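Local atomic coordinates of KLLA0F20702p (Kluyveromyces lactis, PDB entry 5Y5A), a protein that probably serves as the Est1 subunit of yeast telomerase, binding the telomere protein Cdc13 and so helping to recruit the enzyme to chromosome ends. Residues K132-T137 with L192-C197; I226-V231 with L239-C244; I317-G322 with K340-L345. All blocks are in the same frame, centred on the assembly; numbering follows the deposited sequence.

Overall arrangement
The three contacts sample an almost wholly helical protein in which helices pack in succession. Contacts 1 and 2 are neighbours, with centres about 13 Å apart, and they touch directly: Leu192 packs on Ile226, Ala227 and Ile230, and Cys197 lies against Gln240, so that helix 179-206 of contact 1 also packs on helices 218-230 and 235-247 of contact 2. Contact 3 lies apart, its centre about 27 Å from that of contact 2 and about 40 Å from that of contact 1, on the other side of the chain's centre from contact 1. Contact 2 also reaches the bound peptide, presumably from Cdc13, through Val231, which packs on one of its apolar side chains.

Contact 1 (K132-T137 with L192-C197); sequences KLYYST and LLYIGC
Tyr134 and Ile195 mark the point where the two helix segments come nearest, their CA atoms 6.6 Å apart. The segments 132-137 and 192-197 run roughly antiparallel, at 153° between their N-to-C directions, and their axes approach to 9.2 Å. Tyr134 leans into this gap. Its CG stands anti to the carbonyl carbon (chi1 -67°), and the ring lies beneath the Tyr194 CB, which sits over one face toward the rim, 3.7 Å from the ring centroid in a CH-pi contact. The closest atom pair here is Tyr134 CZ and Tyr194 CB, at 3.5 Å. The two rings themselves meet obliquely, their planes turned by 39°; the methylene of Tyr194 makes the closest approach, while its ring carbon CD2 comes 3.8 Å from Tyr134 CE1. Such side-by-side antiparallel helices are the building principle of the TPR-related superhelices to which this Est1 family region belongs, and here helices 113-144 and 179-206 supply the pair. Ile195 packs beside Tyr134: its CG1 touches Tyr134 CB at 3.6 Å, and the same branch extends until CD1 reaches the backbone of the next residue, 4.0 Å from Tyr135 N. That methyl also lies near the plane of the Tyr135 ring, at its edge. All three tyrosine hydroxyls find partners away from the interface, Tyr134 OH at His90, Tyr194 OH at Asp83 and Tyr135 OH at the Leu159 carbonyl. Helix 78-105, which provides His90 and Asp83, also stacks Trp86 on the Tyr194 ring.

Contact 2 (I226-V231 with L239-C244); sequences IASTIV and LQRGIC
Ser228 OG is the polar atom on which this contact converges, accepting a hydrogen bond from Arg241 NH1 at 2.9 Å while bonding back to the Leu224 carbonyl one turn earlier. Its position is somewhat doubtful, because the oxygen sits too close to another atom of the model, and the bond from NH1 is bent, with an angle of 138° at the hydrogen. Ser228 meets the edge of the guanidinium, near its plane, with Ser228 CB 3.7 Å from Arg241 NH1. A bend at chi3 (-63°) turns the arginine's end across the gap between helices 218-230 and 235-247, consecutive helices of the TPR-related Est1 region. Elsewhere the group is held by a salt bridge from NH2 to Asp225, a hydrogen bond from NE to Gln257 and a cation-pi contact with Phe238. A leucine in place of Arg241 would probably leave the Asp225 carboxylate without its charged mate and Ser228 OG without its donor from the facing helix. The buried arginine joins polar groups about one turn apart on helix 218-230 to helix 235-247, the salt bridge to Asp225 being the surer of the two links, and the nearby carboxylate is likely to stabilise its positive charge.

Contact 3 (I317-G322 with K340-L345); sequences ILPLIG and KHFQTL
In both Leu320 and Phe342, CG stands anti to the carbonyl carbon and beside the backbone N (chi1 -54° and -72°), which carries the branched end of the leucine toward the Gln343 root and the phenyl ring to Pro319. The gap lies between the segments 318-322 and 340-345, which cross steeply, at 126° between their N-to-C directions, with axes 9.3 Å apart at closest. It is a helix-on-helix packing of the kind that recurs through the Est1 DNA/RNA-binding region, a member of the TPR clan, and it joins the short helix 318-325 to the long helix 339-379 that follows. Pro319 supplies the first half of the contact. Its CG stands over one face of the Phe342 ring, offset toward the rim, and forms a CH-pi contact at 3.9 Å from the ring centroid. The neighbouring CB comes closer to a single carbon, 3.6 Å from Phe342 CD2, and the two side chains cross at about a right angle. Phe342 is also met edge-to-face by the ring of Tyr316, while Trp330 and Leu294 pack on Pro319, so that the proline-phenylalanine pair sits among further apolar groups. Leu320 makes the second half. Its isobutyl group spreads over the turn that carries Phe342 and Gln343, where CD2 approaches Phe342 CB at 4.1 Å. Phe397 of helix 385-410 packs on both Leu320 and Gln343, closing the contact with a third helix. In Gln343, CG anti to the backbone N starts an extended chain, whose OE1 makes a weak hydrogen bond with Lys400. The hydrocarbon root of this glutamine, not its amide, meets the leucine: Leu320 CD1 lies 3.7 Å from Gln343 CA and 3.8 Å from Gln343 CB.

Contact 1 (K132-T137 with L192-C197)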
loop_
_atom_site.group_PDB
_atom_site.type_symbol
_atom_site.label_atom_id
_atom_site.label_comp_id
_atom_site.label_asym_id
_atom_site.label_seq_id
_atom_site.Cartn_x
_atom_site.Cartn_y
_atom_site.Cartn_z
ATOM N N LYS A 132 2.867 -22.391 14.753
ATOM C CA LYS A 132 1.857 -22.724 15.750
ATOM C C LYS A 132 1.739 -21.653 16.821
ATOM O O LYS A 132 0.641 -21.368 17.279
ATOM C CB LYS A 132 2.156 -24.074 16.403
ATOM C CG LYS A 132 1.564 -25.253 15.651
ATOM C CD LYS A 132 1.875 -26.576 16.330
ATOM C CE LYS A 132 1.371 -27.747 15.496
ATOM N NZ LYS A 132 1.720 -29.064 16.095
ATOM N N LEU A 133 2.860 -21.061 17.218
ATOM C CA LEU A 133 2.841 -20.016 18.238
ATOM C C LEU A 133 1.916 -18.861 17.845
ATOM O O LEU A 133 1.174 -18.329 18.673
ATOM C CB LEU A 133 4.251 -19.493 18.487
ATOM C CG LEU A 133 4.392 -18.451 19.597
ATOM C CD1 LEU A 133 4.116 -19.065 20.953
ATOM C CD2 LEU A 133 5.776 -17.861 19.574
ATOM N N TYR A 134 1.943 -18.489 16.573
ATOM C CA TYR A 134 1.139 -17.369 16.101
ATOM C C TYR A 134 -0.302 -17.760 15.809
ATOM O O TYR A 134 -1.229 -17.026 16.149
ATOM C CB TYR A 134 1.770 -16.758 14.856
ATOM C CG TYR A 134 3.089 -16.091 15.145
ATOM C CD1 TYR A 134 3.169 -15.031 16.042
ATOM C CD2 TYR A 134 4.254 -16.519 14.525
ATOM C CE1 TYR A 134 4.374 -14.419 16.317
ATOM C CE2 TYR A 134 5.464 -15.910 14.791
ATOM C CZ TYR A 134 5.518 -14.864 15.687
ATOM O OH TYR A 134 6.720 -14.256 15.952
ATOM N N TYR A 135 -0.488 -18.911 15.172
ATOM C CA TYR A 135 -1.825 -19.374 14.831
ATOM C C TYR A 135 -2.606 -19.831 16.071
ATOM O O TYR A 135 -3.833 -19.748 16.089
ATOM C CB TYR A 135 -1.753 -20.503 13.797
ATOM C CG TYR A 135 -3.100 -20.886 13.225
ATOM C CD1 TYR A 135 -3.775 -20.035 12.363
ATOM C CD2 TYR A 135 -3.696 -22.099 13.547
ATOM C CE1 TYR A 135 -5.006 -20.373 11.838
ATOM C CE2 TYR A 135 -4.927 -22.450 13.022
ATOM C CZ TYR A 135 -5.579 -21.579 12.171
ATOM O OH TYR A 135 -6.805 -21.919 11.647
ATOM N N SER A 136 -1.901 -20.317 17.096
ATOM C CA SER A 136 -2.541 -20.666 18.370
ATOM C C SER A 136 -3.199 -19.438 18.961
ATOM O O SER A 136 -4.322 -19.490 19.464
ATOM C CB SER A 136 -1.539 -21.217 19.390
ATOM O OG SER A 136 -0.975 -22.447 18.981
ATOM N N THR A 137 -2.472 -18.330 18.907
ATOM C CA THR A 137 -2.921 -17.089 19.506
ATOM C C THR A 137 -4.176 -16.589 18.795
ATOM O O THR A 137 -5.139 -16.186 19.447
ATOM C CB THR A 137 -1.809 -16.036 19.461
ATOM O OG1 THR A 137 -0.589 -16.639 19.913
ATOM C CG2 THR A 137 -2.146 -14.861 20.360
ATOM N N LEU A 192 -0.967 -12.465 12.077
ATOM C CA LEU A 192 -1.045 -12.546 10.631
ATOM C C LEU A 192 0.223 -11.991 9.978
ATOM O O LEU A 192 0.688 -12.525 8.974
ATOM C CB LEU A 192 -2.282 -11.804 10.130
ATOM C CG LEU A 192 -3.615 -12.397 10.602
ATOM C CD1 LEU A 192 -4.742 -11.408 10.371
ATOM C CD2 LEU A 192 -3.914 -13.719 9.906
ATOM N N LEU A 193 0.782 -10.929 10.555
ATOM C CA LEU A 193 2.018 -10.340 10.037
ATOM C C LEU A 193 3.201 -11.301 10.125
ATOM O O LEU A 193 3.960 -11.451 9.166
ATOM C CB LEU A 193 2.364 -9.045 10.783
ATOM C CG LEU A 193 3.684 -8.369 10.374
ATOM C CD1 LEU A 193 3.644 -7.870 8.927
ATOM C CD2 LEU A 193 4.045 -7.221 11.311
ATOM N N TYR A 194 3.364 -11.953 11.268
ATOM C CA TYR A 194 4.555 -12.764 11.481
ATOM C C TYR A 194 4.411 -14.167 10.894
ATOM O O TYR A 194 5.404 -14.830 10.598
ATOM C CB TYR A 194 4.892 -12.821 12.968
ATOM C CG TYR A 194 5.281 -11.467 13.511
ATOM C CD1 TYR A 194 6.190 -10.664 12.829
ATOM C CD2 TYR A 194 4.723 -10.974 14.690
ATOM C CE1 TYR A 194 6.545 -9.407 13.312
ATOM C CE2 TYR A 194 5.070 -9.721 15.180
ATOM C CZ TYR A 194 5.981 -8.943 14.489
ATOM O OH TYR A 194 6.332 -7.703 14.974
ATOM N N ILE A 195 3.178 -14.617 10.714
ATOM C CA ILE A 195 2.953 -15.816 9.922
ATOM C C ILE A 195 3.405 -15.510 8.495
ATOM O O ILE A 195 4.110 -16.308 7.879
ATOM C CB ILE A 195 1.476 -16.266 9.952
ATOM C CG1 ILE A 195 1.172 -16.987 11.268
ATOM C CG2 ILE A 195 1.166 -17.181 8.786
ATOM C CD1 ILE A 195 -0.274 -17.393 11.429
ATOM N N GLY A 196 3.021 -14.333 7.996
ATOM C CA GLY A 196 3.409 -13.883 6.667
ATOM C C GLY A 196 4.911 -13.894 6.447
ATOM O O GLY A 196 5.407 -14.527 5.509
ATOM N N CYS A 197 5.638 -13.204 7.322
ATOM C CA CYS A 197 7.100 -13.181 7.267
ATOM C C CYS A 197 7.711 -14.574 7.323
ATOM O O CYS A 197 8.648 -14.870 6.585
ATOM C CB CYS A 197 7.673 -12.355 8.414
ATOM S SG CYS A 197 7.115 -10.651 8.470
#

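Contact 2 (I226-V231 with L239-C244)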
loop_
_atom_site.group_PDB
_atom_site.type_symbol
_atom_site.label_atom_id
_atom_site.label_comp_id
_atom_site.label_asym_id
_atom_site.label_seq_id
_atom_site.Cartn_x
_atom_site.Cartn_y
_atom_site.Cartn_z
ATOM N N ILE A 226 -4.739 -10.198 4.645
ATOM C CA ILE A 226 -5.688 -10.202 5.741
ATOM C C ILE A 226 -5.223 -9.253 6.843
ATOM O O ILE A 226 -6.023 -8.490 7.383
ATOM C CB ILE A 226 -5.891 -11.610 6.297
ATOM C CG1 ILE A 226 -6.389 -12.533 5.183
ATOM C CG2 ILE A 226 -6.896 -11.584 7.430
ATOM C CD1 ILE A 226 -6.473 -13.993 5.587
ATOM N N ALA A 227 -3.928 -9.276 7.151
ATOM C CA ALA A 227 -3.362 -8.359 8.140
ATOM C C ALA A 227 -3.607 -6.888 7.768
ATOM O O ALA A 227 -3.994 -6.088 8.617
ATOM C CB ALA A 227 -1.875 -8.623 8.309
ATOM N N SER A 228 -3.376 -6.541 6.502
ATOM C CA SER A 228 -3.640 -5.194 5.990
ATOM C C SER A 228 -5.111 -4.831 6.064
ATOM O O SER A 228 -5.475 -3.679 6.258
ATOM C CB SER A 228 -3.183 -5.064 4.537
ATOM O OG SER A 228 -1.784 -5.198 4.427
ATOM N N THR A 229 -5.968 -5.819 5.872
ATOM C CA THR A 229 -7.386 -5.540 5.848
ATOM C C THR A 229 -7.865 -5.116 7.241
ATOM O O THR A 229 -8.512 -4.083 7.380
ATOM C CB THR A 229 -8.171 -6.758 5.321
ATOM O OG1 THR A 229 -7.807 -6.979 3.952
ATOM C CG2 THR A 229 -9.670 -6.525 5.398
ATOM N N ILE A 230 -7.505 -5.869 8.275
ATOM C CA ILE A 230 -8.051 -5.594 9.607
ATOM C C ILE A 230 -7.436 -4.369 10.305
ATOM O O ILE A 230 -8.091 -3.748 11.144
ATOM C CB ILE A 230 -7.910 -6.820 10.540
ATOM C CG1 ILE A 230 -6.442 -7.190 10.766
ATOM C CG2 ILE A 230 -8.682 -8.007 9.977
ATOM C CD1 ILE A 230 -6.246 -8.284 11.815
ATOM N N VAL A 231 -6.185 -4.035 9.982
ATOM C CA VAL A 231 -5.548 -2.815 10.497
ATOM C C VAL A 231 -4.683 -2.171 9.416
ATOM O O VAL A 231 -3.452 -2.280 9.439
ATOM C CB VAL A 231 -4.654 -3.066 11.735
ATOM C CG1 VAL A 231 -4.299 -1.741 12.383
ATOM C CG2 VAL A 231 -5.329 -3.973 12.746
ATOM N N LEU A 239 5.256 -3.230 3.893
ATOM C CA LEU A 239 6.693 -3.431 3.740
ATOM C C LEU A 239 7.007 -4.888 3.409
ATOM O O LEU A 239 7.771 -5.183 2.486
ATOM C CB LEU A 239 7.449 -3.018 5.007
ATOM C CG LEU A 239 8.964 -3.141 4.824
ATOM C CD1 LEU A 239 9.530 -1.898 4.138
ATOM C CD2 LEU A 239 9.687 -3.418 6.127
ATOM N N GLN A 240 6.403 -5.799 4.157
ATOM C CA GLN A 240 6.697 -7.214 3.984
ATOM C C GLN A 240 6.157 -7.716 2.650
ATOM O O GLN A 240 6.767 -8.566 2.003
ATOM C CB GLN A 240 6.129 -8.022 5.146
ATOM C CG GLN A 240 6.806 -7.728 6.476
ATOM C CD GLN A 240 8.298 -8.054 6.469
ATOM O OE1 GLN A 240 8.739 -9.021 5.840
ATOM N NE2 GLN A 240 9.079 -7.242 7.175
ATOM N N ARG A 241 5.027 -7.161 2.225
ATOM C CA ARG A 241 4.487 -7.472 0.907
ATOM C C ARG A 241 5.465 -7.059 -0.187
ATOM O O ARG A 241 5.699 -7.794 -1.148
ATOM C CB ARG A 241 3.152 -6.771 0.692
ATOM C CG ARG A 241 1.968 -7.693 0.765
ATOM C CD ARG A 241 0.854 -7.179 -0.103
ATOM N NE ARG A 241 0.403 -5.889 0.384
ATOM C CZ ARG A 241 -0.461 -5.741 1.380
ATOM N NH1 ARG A 241 -0.822 -4.525 1.766
ATOM N NH2 ARG A 241 -0.964 -6.811 1.987
ATOM N N GLY A 242 6.024 -5.865 -0.033
ATOM C CA GLY A 242 6.994 -5.354 -0.983
ATOM C C GLY A 242 8.228 -6.222 -1.032
ATOM O O GLY A 242 8.846 -6.382 -2.083
ATOM N N ILE A 243 8.598 -6.787 0.114
ATOM C CA ILE A 243 9.763 -7.652 0.162
ATOM C C ILE A 243 9.489 -8.904 -0.663
ATOM O O ILE A 243 10.359 -9.353 -1.410
ATOM C CB ILE A 243 10.161 -8.013 1.605
ATOM C CG1 ILE A 243 10.655 -6.758 2.329
ATOM C CG2 ILE A 243 11.278 -9.044 1.610
ATOM C CD1 ILE A 243 10.978 -6.968 3.786
ATOM N N CYS A 244 8.277 -9.445 -0.566
ATOM C CA CYS A 244 7.898 -10.556 -1.437
ATOM C C CYS A 244 8.074 -10.170 -2.909
ATOM O O CYS A 244 8.614 -10.941 -3.681
ATOM C CB CYS A 244 6.450 -10.993 -1.183
ATOM S SG CYS A 244 6.101 -11.676 0.454
#

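Contact 3 (I317-G322 with K340-L345)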
loop_
_atom_site.group_PDB
_atom_site.type_symbol
_atom_site.label_atom_id
_atom_site.label_comp_id
_atom_site.label_asym_id
_atom_site.label_seq_id
_atom_site.Cartn_x
_atom_site.Cartn_y
_atom_site.Cartn_z
ATOM N N ILE A 317 8.049 4.008 -14.926
ATOM C CA ILE A 317 7.759 5.170 -14.107
ATOM C C ILE A 317 8.821 5.304 -13.008
ATOM O O ILE A 317 8.986 6.368 -12.424
ATOM C CB ILE A 317 6.340 5.100 -13.473
ATOM C CG1 ILE A 317 5.897 6.487 -12.985
ATOM C CG2 ILE A 317 6.290 4.056 -12.360
ATOM C CD1 ILE A 317 4.546 6.503 -12.266
ATOM N N LEU A 318 9.513 4.228 -12.720
ATOM C CA LEU A 318 10.496 4.213 -11.672
ATOM C C LEU A 318 11.655 5.146 -11.875
ATOM O O LEU A 318 11.951 5.906 -11.003
ATOM C CB LEU A 318 10.929 2.806 -11.358
ATOM C CG LEU A 318 9.803 1.914 -10.889
ATOM C CD1 LEU A 318 10.278 0.515 -10.645
ATOM C CD2 LEU A 318 9.156 2.449 -9.645
ATOM N N PRO A 319 12.310 5.115 -13.015
ATOM C CA PRO A 319 13.400 6.081 -13.207
ATOM C C PRO A 319 12.950 7.541 -13.210
ATOM O O PRO A 319 13.766 8.419 -12.932
ATOM C CB PRO A 319 13.964 5.704 -14.582
ATOM C CG PRO A 319 13.629 4.271 -14.739
ATOM C CD PRO A 319 12.266 4.135 -14.114
ATOM N N LEU A 320 11.684 7.797 -13.526
ATOM C CA LEU A 320 11.193 9.167 -13.573
ATOM C C LEU A 320 11.041 9.693 -12.155
ATOM O O LEU A 320 11.460 10.807 -11.841
ATOM C CB LEU A 320 9.864 9.242 -14.326
ATOM C CG LEU A 320 9.966 8.620 -15.724
ATOM C CD1 LEU A 320 8.603 8.562 -16.400
ATOM C CD2 LEU A 320 10.956 9.404 -16.580
ATOM N N ILE A 321 10.441 8.874 -11.302
ATOM C CA ILE A 321 10.336 9.192 -9.890
ATOM C C ILE A 321 11.728 9.256 -9.256
ATOM O O ILE A 321 12.049 10.191 -8.518
ATOM C CB ILE A 321 9.463 8.160 -9.175
ATOM C CG1 ILE A 321 8.017 8.309 -9.653
ATOM C CG2 ILE A 321 9.553 8.340 -7.664
ATOM C CD1 ILE A 321 7.078 7.218 -9.141
ATOM N N GLY A 322 12.561 8.267 -9.573
ATOM C CA GLY A 322 13.920 8.207 -9.054
ATOM C C GLY A 322 14.717 9.469 -9.334
ATOM O O GLY A 322 15.383 10.004 -8.445
ATOM N N LYS A 340 14.311 10.568 -20.953
ATOM C CA LYS A 340 13.253 11.040 -21.837
ATOM C C LYS A 340 12.568 9.855 -22.529
ATOM O O LYS A 340 11.359 9.866 -22.728
ATOM C CB LYS A 340 13.801 12.023 -22.872
ATOM C CG LYS A 340 12.720 12.669 -23.749
ATOM C CD LYS A 340 13.328 13.446 -24.919
ATOM C CE LYS A 340 12.272 13.829 -25.951
ATOM N NZ LYS A 340 12.878 14.408 -27.188
ATOM N N HIS A 341 13.345 8.829 -22.867
ATOM C CA HIS A 341 12.806 7.613 -23.473
ATOM C C HIS A 341 11.828 6.878 -22.551
ATOM O O HIS A 341 10.766 6.437 -22.997
ATOM C CB HIS A 341 13.940 6.670 -23.862
ATOM C CG HIS A 341 13.478 5.336 -24.360
ATOM N ND1 HIS A 341 12.900 5.161 -25.600
ATOM C CD2 HIS A 341 13.513 4.110 -23.787
ATOM C CE1 HIS A 341 12.598 3.887 -25.767
ATOM N NE2 HIS A 341 12.960 3.227 -24.682
ATOM N N PHE A 342 12.189 6.736 -21.276
ATOM C CA PHE A 342 11.311 6.092 -20.298
ATOM C C PHE A 342 9.938 6.752 -20.244
ATOM O O PHE A 342 8.914 6.077 -20.224
ATOM C CB PHE A 342 11.942 6.110 -18.903
ATOM C CG PHE A 342 13.107 5.177 -18.756
ATOM C CD1 PHE A 342 13.040 3.880 -19.249
ATOM C CD2 PHE A 342 14.273 5.597 -18.141
ATOM C CE1 PHE A 342 14.111 3.012 -19.121
ATOM C CE2 PHE A 342 15.354 4.735 -18.003
ATOM C CZ PHE A 342 15.274 3.439 -18.497
ATOM N N GLN A 343 9.926 8.078 -20.230
ATOM C CA GLN A 343 8.695 8.830 -20.081
ATOM C C GLN A 343 7.827 8.739 -21.324
ATOM O O GLN A 343 6.604 8.560 -21.240
ATOM C CB GLN A 343 8.996 10.295 -19.778
ATOM C CG GLN A 343 7.758 11.174 -19.823
ATOM C CD GLN A 343 8.091 12.644 -19.862
ATOM O OE1 GLN A 343 8.253 13.229 -20.935
ATOM N NE2 GLN A 343 8.192 13.254 -18.695
ATOM N N THR A 344 8.460 8.872 -22.483
ATOM C CA THR A 344 7.700 8.870 -23.724
ATOM C C THR A 344 7.068 7.494 -23.941
ATOM O O THR A 344 5.924 7.391 -24.376
ATOM C CB THR A 344 8.582 9.274 -24.928
ATOM O OG1 THR A 344 9.731 8.430 -24.992
ATOM C CG2 THR A 344 9.058 10.708 -24.784
ATOM N N LEU A 345 7.793 6.437 -23.597
ATOM C CA LEU A 345 7.297 5.084 -23.828
ATOM C C LEU A 345 6.215 4.743 -22.809
ATOM O O LEU A 345 5.194 4.148 -23.156
ATOM C CB LEU A 345 8.438 4.066 -23.768
ATOM C CG LEU A 345 8.264 2.800 -24.610
ATOM C CD1 LEU A 345 7.898 3.167 -26.034
ATOM C CD2 LEU A 345 9.523 1.967 -24.611
#